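Local coordinates for D-alanyl-D-alanine carboxypeptidase (Penicillin binding protein) family protein (Francisella tularensis subsp. tularensis, PDB 6OSU) that probably trims the terminal D-alanine from peptidoglycan precursor peptides as a serine-type D-Ala-D-Ala carboxypeptidase of the S11 family, at residues Ala39-Asp44 with Gly48-Glu53; Ala63-Ile68 with Cys288-Ala293; Lys366-Thr371 with Glu408-Ile413. All coordinates share one frame; numbering follows the deposited sequence.

Contact 1: residues Ala39-Asp44 with Gly48-Glu53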
ATOM      1  N   ALA A  39      11.698   3.169 -12.167  1.00 56.83           N
ATOM      2  CA  ALA A  39      11.718   2.680 -10.795  1.00 55.63           C
ATOM      3  C   ALA A  39      10.382   2.031 -10.462  1.00 55.05           C
ATOM      4  O   ALA A  39       9.331   2.470 -10.935  1.00 55.49           O
ATOM      5  CB  ALA A  39      12.013   3.810  -9.803  1.00 54.41           C
ATOM      6  N   TRP A  40      10.437   0.987  -9.635  1.00 53.96           N
ATOM      7  CA  TRP A  40       9.225   0.353  -9.131  1.00 51.36           C
ATOM      8  C   TRP A  40       9.562  -0.486  -7.908  1.00 51.01           C
ATOM      9  O   TRP A  40      10.726  -0.795  -7.644  1.00 52.82           O
ATOM     10  CB  TRP A  40       8.542  -0.519 -10.194  1.00 51.94           C
ATOM     11  CG  TRP A  40       9.206  -1.847 -10.435  1.00 53.97           C
ATOM     12  CD1 TRP A  40       9.127  -2.963  -9.649  1.00 53.88           C
ATOM     13  CD2 TRP A  40      10.030  -2.203 -11.552  1.00 56.21           C
ATOM     14  NE1 TRP A  40       9.862  -3.984 -10.200  1.00 56.09           N
ATOM     15  CE2 TRP A  40      10.424  -3.545 -11.369  1.00 57.20           C
ATOM     16  CE3 TRP A  40      10.477  -1.518 -12.685  1.00 57.85           C
ATOM     17  CZ2 TRP A  40      11.243  -4.213 -12.277  1.00 58.92           C
ATOM     18  CZ3 TRP A  40      11.289  -2.186 -13.586  1.00 60.40           C
ATOM     19  CH2 TRP A  40      11.664  -3.518 -13.375  1.00 60.56           C
ATOM     20  N   VAL A  41       8.515  -0.860  -7.174  1.00 48.88           N
ATOM     21  CA  VAL A  41       8.634  -1.779  -6.048  1.00 48.44           C
ATOM     22  C   VAL A  41       7.290  -2.466  -5.848  1.00 47.22           C
ATOM     23  O   VAL A  41       6.233  -1.864  -6.052  1.00 47.03           O
ATOM     24  CB  VAL A  41       9.094  -1.058  -4.760  1.00 48.38           C
ATOM     25  CG1 VAL A  41       7.992  -0.159  -4.222  1.00 46.04           C
ATOM     26  CG2 VAL A  41       9.532  -2.074  -3.702  1.00 48.83           C
ATOM     27  N   THR A  42       7.337  -3.743  -5.475  1.00 48.22           N
ATOM     28  CA  THR A  42       6.152  -4.505  -5.109  1.00 49.72           C
ATOM     29  C   THR A  42       6.395  -5.124  -3.743  1.00 50.50           C
ATOM     30  O   THR A  42       7.395  -5.822  -3.544  1.00 51.56           O
ATOM     31  CB  THR A  42       5.825  -5.597  -6.136  1.00 52.44           C
ATOM     32  OG1 THR A  42       5.758  -5.024  -7.448  1.00 54.75           O
ATOM     33  CG2 THR A  42       4.483  -6.252  -5.811  1.00 51.42           C
ATOM     34  N   MET A  43       5.483  -4.871  -2.809  1.00 50.09           N
ATOM     35  CA  MET A  43       5.654  -5.274  -1.422  1.00 51.46           C
ATOM     36  C   MET A  43       4.393  -5.963  -0.924  1.00 51.00           C
ATOM     37  O   MET A  43       3.278  -5.536  -1.237  1.00 50.10           O
ATOM     38  CB  MET A  43       5.981  -4.054  -0.545  1.00 51.94           C
ATOM     39  CG  MET A  43       5.812  -4.277   0.942  1.00 54.06           C
ATOM     40  SD  MET A  43       6.016  -2.755   1.889  1.00 55.10           S
ATOM     41  CE  MET A  43       7.731  -2.371   1.542  1.00 55.33           C
ATOM     42  N   ASP A  44       4.573  -7.036  -0.157  1.00 52.37           N
ATOM     43  CA  ASP A  44       3.451  -7.687   0.505  1.00 53.21           C
ATOM     44  C   ASP A  44       3.059  -6.908   1.754  1.00 53.19           C
ATOM     45  O   ASP A  44       3.914  -6.407   2.490  1.00 53.43           O
ATOM     46  CB  ASP A  44       3.796  -9.133   0.865  1.00 54.93           C
ATOM     47  CG  ASP A  44       2.689  -9.817   1.648  1.00 56.49           C
ATOM     48  OD1 ASP A  44       2.727  -9.778   2.896  1.00 57.16           O
ATOM     49  OD2 ASP A  44       1.766 -10.372   1.013  1.00 57.06           O
ATOM     50  N   GLY A  48       5.513  -7.136   4.876  1.00 51.24           N
ATOM     51  CA  GLY A  48       6.433  -6.102   4.463  1.00 50.65           C
ATOM     52  C   GLY A  48       7.490  -6.555   3.481  1.00 52.59           C
ATOM     53  O   GLY A  48       8.325  -5.737   3.075  1.00 52.10           O
ATOM     54  N   ASP A  49       7.474  -7.825   3.079  1.00 54.02           N
ATOM     55  CA  ASP A  49       8.480  -8.352   2.169  1.00 54.19           C
ATOM     56  C   ASP A  49       8.368  -7.719   0.787  1.00 51.34           C
ATOM     57  O   ASP A  49       7.270  -7.468   0.280  1.00 50.71           O
ATOM     58  CB  ASP A  49       8.342  -9.869   2.047  1.00 57.34           C
ATOM     59  CG  ASP A  49       8.774 -10.597   3.303  1.00 59.46           C
ATOM     60  OD1 ASP A  49       9.391  -9.957   4.184  1.00 60.40           O
ATOM     61  OD2 ASP A  49       8.491 -11.811   3.406  1.00 59.63           O
ATOM     62  N   ILE A  50       9.522  -7.483   0.174  1.00 50.41           N
ATOM     63  CA  ILE A  50       9.619  -6.970  -1.185  1.00 49.63           C
ATOM     64  C   ILE A  50       9.855  -8.152  -2.115  1.00 51.28           C
ATOM     65  O   ILE A  50      10.822  -8.905  -1.943  1.00 52.72           O
ATOM     66  CB  ILE A  50      10.747  -5.935  -1.306  1.00 49.98           C
ATOM     67  CG1 ILE A  50      10.435  -4.713  -0.437  1.00 49.56           C
ATOM     68  CG2 ILE A  50      10.976  -5.558  -2.765  1.00 49.12           C
ATOM     69  CD1 ILE A  50      11.641  -3.841  -0.165  1.00 50.98           C
ATOM     70  N   VAL A  51       8.972  -8.323  -3.096  1.00 51.26           N
ATOM     71  CA  VAL A  51       9.064  -9.443  -4.028  1.00 53.93           C
ATOM     72  C   VAL A  51       9.560  -9.030  -5.405  1.00 55.63           C
ATOM     73  O   VAL A  51       9.915  -9.912  -6.206  1.00 57.30           O
ATOM     74  CB  VAL A  51       7.713 -10.181  -4.154  1.00 53.13           C
ATOM     75  CG1 VAL A  51       7.267 -10.700  -2.795  1.00 52.15           C
ATOM     76  CG2 VAL A  51       6.654  -9.265  -4.766  1.00 50.44           C
ATOM     77  N   SER A  52       9.600  -7.734  -5.708  1.00 54.76           N
ATOM     78  CA  SER A  52      10.037  -7.244  -7.006  1.00 55.57           C
ATOM     79  C   SER A  52      10.340  -5.759  -6.875  1.00 55.74           C
ATOM     80  O   SER A  52       9.572  -5.024  -6.249  1.00 55.55           O
ATOM     81  CB  SER A  52       8.966  -7.483  -8.078  1.00 55.79           C
ATOM     82  OG  SER A  52       9.361  -6.948  -9.331  1.00 57.63           O
ATOM     83  N   GLU A  53      11.462  -5.326  -7.451  1.00 56.68           N
ATOM     84  CA  GLU A  53      11.807  -3.910  -7.415  1.00 56.95           C
ATOM     85  C   GLU A  53      12.951  -3.636  -8.377  1.00 58.03           C
ATOM     86  O   GLU A  53      13.782  -4.510  -8.640  1.00 60.38           O
ATOM     87  CB  GLU A  53      12.191  -3.455  -5.998  1.00 57.93           C
ATOM     88  CG  GLU A  53      13.449  -4.106  -5.425  1.00 61.87           C
ATOM     89  CD  GLU A  53      14.725  -3.363  -5.791  1.00 66.34           C
ATOM     90  OE1 GLU A  53      15.821  -3.918  -5.574  1.00 70.00           O
ATOM     91  OE2 GLU A  53      14.638  -2.226  -6.298  1.00 66.99           O
TER

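Contact 2: residues Ala63-Ile68 with Cys288-Ala293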
ATOM      1  N   ALA A  63       5.342  14.245  -7.517  1.00 53.44           N
ATOM      2  CA  ALA A  63       4.072  14.599  -8.201  1.00 53.85           C
ATOM      3  C   ALA A  63       2.939  14.496  -7.170  1.00 53.40           C
ATOM      4  O   ALA A  63       3.169  14.767  -5.982  1.00 53.83           O
ATOM      5  CB  ALA A  63       3.885  13.747  -9.444  1.00 54.25           C
ATOM      6  N   SER A  64       1.723  14.102  -7.566  1.00 52.87           N
ATOM      7  CA  SER A  64       0.590  14.083  -6.642  1.00 50.33           C
ATOM      8  C   SER A  64       0.643  12.940  -5.643  1.00 49.81           C
ATOM      9  O   SER A  64      -0.276  12.848  -4.821  1.00 49.27           O
ATOM     10  CB  SER A  64      -0.738  14.004  -7.402  1.00 49.58           C
ATOM     11  OG  SER A  64      -1.146  15.271  -7.898  1.00 50.26           O
ATOM     12  N   LEU A  65       1.663  12.075  -5.685  1.00 49.87           N
ATOM     13  CA  LEU A  65       1.833  11.110  -4.605  1.00 48.92           C
ATOM     14  C   LEU A  65       2.065  11.819  -3.279  1.00 48.45           C
ATOM     15  O   LEU A  65       1.810  11.238  -2.216  1.00 47.81           O
ATOM     16  CB  LEU A  65       2.984  10.157  -4.922  1.00 50.01           C
ATOM     17  CG  LEU A  65       2.927   9.433  -6.271  1.00 51.34           C
ATOM     18  CD1 LEU A  65       3.943   8.296  -6.311  1.00 51.90           C
ATOM     19  CD2 LEU A  65       1.521   8.916  -6.570  1.00 50.39           C
ATOM     20  N   THR A  66       2.549  13.068  -3.337  1.00 48.85           N
ATOM     21  CA  THR A  66       2.611  13.931  -2.161  1.00 49.35           C
ATOM     22  C   THR A  66       1.283  13.948  -1.413  1.00 47.13           C
ATOM     23  O   THR A  66       1.258  13.935  -0.177  1.00 47.02           O
ATOM     24  CB  THR A  66       3.000  15.350  -2.584  1.00 51.14           C
ATOM     25  OG1 THR A  66       4.246  15.335  -3.303  1.00 51.17           O
ATOM     26  CG2 THR A  66       3.117  16.266  -1.378  1.00 50.57           C
ATOM     27  N   LYS A  67       0.166  13.962  -2.151  1.00 46.19           N
ATOM     28  CA  LYS A  67      -1.155  14.033  -1.534  1.00 45.41           C
ATOM     29  C   LYS A  67      -1.442  12.846  -0.625  1.00 45.40           C
ATOM     30  O   LYS A  67      -2.331  12.938   0.230  1.00 46.42           O
ATOM     31  CB  LYS A  67      -2.240  14.126  -2.610  1.00 46.04           C
ATOM     32  CG  LYS A  67      -2.252  15.430  -3.395  1.00 47.29           C
ATOM     33  CD  LYS A  67      -3.491  15.518  -4.272  1.00 47.65           C
ATOM     34  CE  LYS A  67      -3.587  16.859  -4.987  1.00 49.21           C
ATOM     35  NZ  LYS A  67      -2.511  17.059  -6.008  1.00 49.55           N
ATOM     36  N   ILE A  68      -0.721  11.735  -0.785  1.00 44.97           N
ATOM     37  CA  ILE A  68      -0.918  10.605   0.117  1.00 45.78           C
ATOM     38  C   ILE A  68      -0.469  10.967   1.523  1.00 47.93           C
ATOM     39  O   ILE A  68      -1.138  10.634   2.510  1.00 47.02           O
ATOM     40  CB  ILE A  68      -0.180   9.359  -0.401  1.00 46.11           C
ATOM     41  CG1 ILE A  68      -0.714   8.951  -1.774  1.00 45.51           C
ATOM     42  CG2 ILE A  68      -0.323   8.210   0.585  1.00 45.77           C
ATOM     43  CD1 ILE A  68       0.052   7.811  -2.396  1.00 45.63           C
ATOM     44  N   CYS A 288       3.063   8.313 -12.514  1.00 55.78           N
ATOM     45  CA  CYS A 288       3.334   7.484 -11.350  1.00 53.38           C
ATOM     46  C   CYS A 288       2.037   6.923 -10.790  1.00 50.60           C
ATOM     47  O   CYS A 288       0.969   7.522 -10.932  1.00 50.43           O
ATOM     48  CB  CYS A 288       4.056   8.276 -10.260  1.00 54.23           C
ATOM     49  SG  CYS A 288       5.527   9.123 -10.842  1.00 58.09           S
ATOM     50  N   LEU A 289       2.144   5.769 -10.137  1.00 49.20           N
ATOM     51  CA  LEU A 289       0.989   5.132  -9.522  1.00 48.23           C
ATOM     52  C   LEU A 289       1.429   4.369  -8.283  1.00 47.93           C
ATOM     53  O   LEU A 289       2.341   3.537  -8.349  1.00 48.38           O
ATOM     54  CB  LEU A 289       0.289   4.189 -10.506  1.00 49.09           C
ATOM     55  CG  LEU A 289      -0.890   3.363  -9.980  1.00 48.53           C
ATOM     56  CD1 LEU A 289      -1.951   4.254  -9.348  1.00 47.97           C
ATOM     57  CD2 LEU A 289      -1.490   2.523 -11.101  1.00 48.49           C
ATOM     58  N   VAL A 290       0.799   4.679  -7.155  1.00 46.69           N
ATOM     59  CA  VAL A 290       0.801   3.816  -5.984  1.00 44.75           C
ATOM     60  C   VAL A 290      -0.507   3.043  -6.018  1.00 44.73           C
ATOM     61  O   VAL A 290      -1.588   3.642  -6.007  1.00 45.63           O
ATOM     62  CB  VAL A 290       0.947   4.618  -4.681  1.00 44.15           C
ATOM     63  CG1 VAL A 290       0.834   3.700  -3.472  1.00 43.32           C
ATOM     64  CG2 VAL A 290       2.272   5.382  -4.665  1.00 43.46           C
ATOM     65  N   SER A 291      -0.421   1.719  -6.099  1.00 44.64           N
ATOM     66  CA  SER A 291      -1.607   0.888  -6.231  1.00 47.41           C
ATOM     67  C   SER A 291      -1.536  -0.274  -5.252  1.00 49.38           C
ATOM     68  O   SER A 291      -0.457  -0.687  -4.817  1.00 50.74           O
ATOM     69  CB  SER A 291      -1.763   0.357  -7.660  1.00 48.74           C
ATOM     70  OG  SER A 291      -0.685  -0.498  -7.996  1.00 50.11           O
ATOM     71  N   SER A 292      -2.710  -0.798  -4.910  1.00 49.37           N
ATOM     72  CA  SER A 292      -2.816  -1.937  -4.015  1.00 50.54           C
ATOM     73  C   SER A 292      -3.968  -2.820  -4.466  1.00 52.28           C
ATOM     74  O   SER A 292      -5.027  -2.322  -4.856  1.00 52.43           O
ATOM     75  CB  SER A 292      -3.029  -1.494  -2.563  1.00 51.79           C
ATOM     76  OG  SER A 292      -2.899  -2.592  -1.675  1.00 53.37           O
ATOM     77  N   ALA A 293      -3.752  -4.131  -4.418  1.00 54.27           N
ATOM     78  CA  ALA A 293      -4.769  -5.094  -4.810  1.00 57.90           C
ATOM     79  C   ALA A 293      -4.787  -6.235  -3.806  1.00 59.68           C
ATOM     80  O   ALA A 293      -3.734  -6.678  -3.341  1.00 57.50           O
ATOM     81  CB  ALA A 293      -4.518  -5.638  -6.224  1.00 58.57           C
TER

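Contact 3: residues Lys366-Thr371 with Glu408-Ile413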
ATOM      1  N   LYS A 366       6.759 -15.102   6.182  1.00 53.60           N
ATOM      2  CA  LYS A 366       7.448 -14.631   4.990  1.00 54.93           C
ATOM      3  C   LYS A 366       6.585 -14.813   3.746  1.00 55.61           C
ATOM      4  O   LYS A 366       5.771 -15.737   3.656  1.00 55.52           O
ATOM      5  CB  LYS A 366       8.789 -15.368   4.818  1.00 55.65           C
ATOM      6  CG  LYS A 366       9.792 -14.662   3.917  1.00 57.58           C
ATOM      7  CD  LYS A 366      11.105 -15.431   3.835  1.00 59.02           C
ATOM      8  CE  LYS A 366      11.937 -15.008   2.623  1.00 60.85           C
ATOM      9  NZ  LYS A 366      12.664 -13.720   2.825  1.00 63.52           N
ATOM     10  N   THR A 367       6.773 -13.910   2.788  1.00 56.51           N
ATOM     11  CA  THR A 367       6.166 -14.024   1.466  1.00 56.27           C
ATOM     12  C   THR A 367       7.140 -14.771   0.560  1.00 55.93           C
ATOM     13  O   THR A 367       8.220 -14.260   0.242  1.00 56.76           O
ATOM     14  CB  THR A 367       5.834 -12.645   0.903  1.00 57.54           C
ATOM     15  OG1 THR A 367       4.911 -11.980   1.775  1.00 58.41           O
ATOM     16  CG2 THR A 367       5.221 -12.763  -0.484  1.00 57.53           C
ATOM     17  N   VAL A 368       6.768 -15.979   0.150  1.00 55.04           N
ATOM     18  CA  VAL A 368       7.662 -16.847  -0.613  1.00 55.27           C
ATOM     19  C   VAL A 368       6.925 -17.331  -1.856  1.00 54.81           C
ATOM     20  O   VAL A 368       5.686 -17.313  -1.908  1.00 53.62           O
ATOM     21  CB  VAL A 368       8.161 -18.039   0.239  1.00 55.91           C
ATOM     22  CG1 VAL A 368       8.976 -17.542   1.425  1.00 56.53           C
ATOM     23  CG2 VAL A 368       6.991 -18.881   0.712  1.00 55.31           C
ATOM     24  N   PRO A 369       7.660 -17.755  -2.885  1.00 55.64           N
ATOM     25  CA  PRO A 369       7.000 -18.297  -4.080  1.00 56.24           C
ATOM     26  C   PRO A 369       6.149 -19.513  -3.742  1.00 55.76           C
ATOM     27  O   PRO A 369       6.533 -20.352  -2.923  1.00 55.24           O
ATOM     28  CB  PRO A 369       8.172 -18.671  -4.993  1.00 58.11           C
ATOM     29  CG  PRO A 369       9.300 -17.796  -4.538  1.00 57.73           C
ATOM     30  CD  PRO A 369       9.120 -17.643  -3.062  1.00 55.92           C
ATOM     31  N   LYS A 370       4.976 -19.596  -4.384  1.00 56.28           N
ATOM     32  CA  LYS A 370       4.105 -20.753  -4.197  1.00 58.29           C
ATOM     33  C   LYS A 370       4.839 -22.050  -4.497  1.00 60.59           C
ATOM     34  O   LYS A 370       4.629 -23.064  -3.822  1.00 61.89           O
ATOM     35  CB  LYS A 370       2.872 -20.645  -5.093  1.00 61.18           C
ATOM     36  CG  LYS A 370       1.775 -19.726  -4.599  1.00 61.84           C
ATOM     37  CD  LYS A 370       0.485 -20.009  -5.360  1.00 64.79           C
ATOM     38  CE  LYS A 370      -0.057 -18.767  -6.051  1.00 66.11           C
ATOM     39  NZ  LYS A 370      -0.564 -17.748  -5.087  1.00 65.80           N
ATOM     40  N   THR A 371       5.710 -22.034  -5.508  1.00 61.89           N
ATOM     41  CA  THR A 371       6.414 -23.237  -5.924  1.00 64.11           C
ATOM     42  C   THR A 371       7.466 -23.686  -4.917  1.00 63.77           C
ATOM     43  O   THR A 371       7.909 -24.838  -4.982  1.00 66.43           O
ATOM     44  CB  THR A 371       7.066 -23.007  -7.287  1.00 66.51           C
ATOM     45  OG1 THR A 371       7.853 -21.810  -7.242  1.00 65.98           O
ATOM     46  CG2 THR A 371       6.005 -22.863  -8.365  1.00 67.44           C
ATOM     47  N   GLU A 408      20.822 -23.358  -0.076  1.00104.38           N
ATOM     48  CA  GLU A 408      20.236 -22.040  -0.282  1.00100.40           C
ATOM     49  C   GLU A 408      19.242 -21.710   0.824  1.00 95.11           C
ATOM     50  O   GLU A 408      18.387 -22.527   1.177  1.00 95.30           O
ATOM     51  CB  GLU A 408      19.543 -21.982  -1.638  1.00102.48           C
ATOM     52  CG  GLU A 408      18.690 -20.749  -1.865  1.00101.25           C
ATOM     53  CD  GLU A 408      17.869 -20.865  -3.131  1.00104.16           C
ATOM     54  OE1 GLU A 408      17.118 -19.919  -3.453  1.00103.32           O
ATOM     55  OE2 GLU A 408      17.976 -21.913  -3.803  1.00107.74           O
ATOM     56  N   GLU A 409      19.344 -20.495   1.354  1.00 89.17           N
ATOM     57  CA  GLU A 409      18.584 -20.076   2.525  1.00 83.53           C
ATOM     58  C   GLU A 409      17.464 -19.125   2.127  1.00 78.49           C
ATOM     59  O   GLU A 409      17.702 -18.128   1.437  1.00 79.34           O
ATOM     60  CB  GLU A 409      19.500 -19.412   3.554  1.00 84.36           C
ATOM     61  CG  GLU A 409      20.539 -20.358   4.133  1.00 88.04           C
ATOM     62  CD  GLU A 409      21.346 -19.737   5.261  1.00 89.35           C
ATOM     63  OE1 GLU A 409      20.944 -18.671   5.777  1.00 88.26           O
ATOM     64  OE2 GLU A 409      22.390 -20.320   5.631  1.00 91.34           O
ATOM     65  N   ILE A 410      16.252 -19.438   2.572  1.00 74.18           N
ATOM     66  CA  ILE A 410      15.098 -18.571   2.358  1.00 70.44           C
ATOM     67  C   ILE A 410      14.924 -17.598   3.515  1.00 68.00           C
ATOM     68  O   ILE A 410      14.698 -16.404   3.306  1.00 67.30           O
ATOM     69  CB  ILE A 410      13.835 -19.430   2.147  1.00 70.04           C
ATOM     70  CG1 ILE A 410      13.939 -20.211   0.833  1.00 72.08           C
ATOM     71  CG2 ILE A 410      12.575 -18.576   2.191  1.00 67.58           C
ATOM     72  CD1 ILE A 410      14.493 -19.398  -0.314  1.00 72.47           C
ATOM     73  N   ALA A 411      15.043 -18.093   4.743  1.00 67.46           N
ATOM     74  CA  ALA A 411      14.939 -17.271   5.937  1.00 65.12           C
ATOM     75  C   ALA A 411      15.987 -17.726   6.938  1.00 65.16           C
ATOM     76  O   ALA A 411      16.400 -18.888   6.940  1.00 65.42           O
ATOM     77  CB  ALA A 411      13.544 -17.355   6.561  1.00 64.17           C
ATOM     78  N   SER A 412      16.411 -16.799   7.793  1.00 65.43           N
ATOM     79  CA  SER A 412      17.397 -17.090   8.824  1.00 65.92           C
ATOM     80  C   SER A 412      17.093 -16.229  10.037  1.00 66.86           C
ATOM     81  O   SER A 412      16.907 -15.016   9.903  1.00 67.84           O
ATOM     82  CB  SER A 412      18.821 -16.826   8.325  1.00 66.49           C
ATOM     83  OG  SER A 412      19.775 -17.110   9.332  1.00 68.13           O
ATOM     84  N   ILE A 413      17.044 -16.852  11.210  1.00 67.11           N
ATOM     85  CA  ILE A 413      16.716 -16.121  12.430  1.00 67.23           C
ATOM     86  C   ILE A 413      17.595 -16.635  13.568  1.00 69.72           C
ATOM     87  O   ILE A 413      17.787 -17.852  13.711  1.00 70.27           O
ATOM     88  CB  ILE A 413      15.209 -16.226  12.735  1.00 66.19           C
ATOM     89  CG1 ILE A 413      14.728 -15.003  13.508  1.00 69.74           C
ATOM     90  CG2 ILE A 413      14.854 -17.501  13.484  1.00 65.93           C
ATOM     91  CD1 ILE A 413      13.230 -14.824  13.446  1.00 70.39           C
TER

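Contact 1: residues Ala39-Asp44 with Gly48-Glu53
G48 returns its backbone N-H to the carbonyl of D44 through a weak, bent hydrogen bond that closes the turn between the two strands, while its own carbonyl oxygen lies beside CG and CE of M43. D49 O accepts the N-H of D44, with 2.8 Å between D49 O and D44 N, and is also approached by the CA-H of M43. The carboxylate of D49 leads out of the hairpin to the backbone N of T367, and OD1 of D44 is held by T47 and N330. I50 shares a face with V41 and M43. The side chains of I50 and V41 cross at about a right angle, with their CG2 methyls 3.9 Å apart, and CG1 of I50 meets the methionine methyl, M43 CE, at 4.1 Å, where the chain of M43 bends at its last torsion. V51 is the extra residue of a beta bulge: the pairing slips by one between T42-S52 and M43-I50, and V51 N still reaches T42 O at 3.0 Å. Strands 39-44 and 50-54 thus form an antiparallel beta hairpin at one edge of the five-stranded sheet of the catalytic domain. CG2 of V51 also rests against CG2 of T42, whose hydroxyl is bonded to S302. S52 is gripped twice. Its carbonyl O receives T42 N at 2.7 Å, and its hydroxyl, swung anti to the backbone N (chi1 177°), takes the indole N-H of W40 with 3.1 Å between NE1 and OG, the oxygen tilted 16° out of the ring plane. E53 runs across one face of the same indole, its carbonyl carbon C lying 3.5 Å off the ring plane of W40 near the rim; its CB packs 3.8 Å from CG2 of V41, and OE2 turns off to the backbone N of M56.

Contact 2: residues Ala63-Ile68 with Cys288-Ala293
L65 projects from the turn leading into helix 66-79 onto strand 288-295 of the central sheet, the helix-against-sheet packing of the penicillin-binding protein and beta-lactamase fold. The same turn carries the SxxK pair, S64 and K67, the predicted acylated serine and proton acceptor, whose side chains take no part in the contact with the strand. One branch of L65 does most of the touching: CD1 lies 3.7 Å from CG2 of V290 and 4.0 Å from CB of C288, bridging two residues on one face of the strand, with the intervening L289 turned to the opposite face. V290 answers mainly with CG2. Its CG1 stands anti to the backbone N (chi1 175°), which turns CG2 to the helix, where it meets both L65 and I68. M179 and A183 of helix 176-189 also pack against L65 and V290 respectively. K67 NZ gives a hydrogen bond to S64 OG and others to N126 and D165, while A63 O accepts both the N-H and the hydroxyl of T66. Three residues beyond L65, the terminal methyl CD1 of I68 sits 4.0 Å from CB of V290.

Contact 3: residues Lys366-Thr371 with Glu408-Ile413
K366 lays its aliphatic chain across I410 at about a right angle, and carbon-to-carbon contacts come first in this small interface. CE of the lysine lies 3.7 Å from CG2 of I410, and CD reaches the methyl CB of A411 at 4.1 Å. The same isoleucine branch, CG2, also touches CG1 of V368 at 3.8 Å, so that one methyl touches two side chains on the same face of strand 364-369. It is brought there by the first torsion of I410 (chi1 -67°), which sets CG2 anti to the backbone N. The end of the lysine chain also approaches the I410 carbonyl. The chain runs extended as far as CE, which comes within 3.2 Å of I410 O; a bend at its last torsion (chi4 78°) then places K366 NZ 3.4 Å from I410 O. In the backbone, K366 and V368 pair instead with V331 and E329 of strand 328-334, and the second segment pairs with strand 395-403. The contact therefore joins two different sheets of the PBP5-type C-terminal domain, and on the second of them I410 and A411 both face I401, a classic beta bulge.

Contact 2 is fully buried, whereas contacts 1 and 3 are only partly so. Contacts 1 and 2 reach the same five-stranded sheet, the first through its edge hairpin and the second where a helix covers an inner strand; their nearest atoms stay about 7 Å apart. Chemistry follows place: backbone hydrogen bonds dominate within the sheet at 39-44 with 48-53, aliphatic carbons alone meet across 63-68 with 288-293, and a lysine chain lies against an isoleucine and its carbonyl across 366-371 with 408-413. Contact 3 belongs to the C-terminal domain yet adjoins contact 1 by way of T367, whose CG2 packs against V51 CG1.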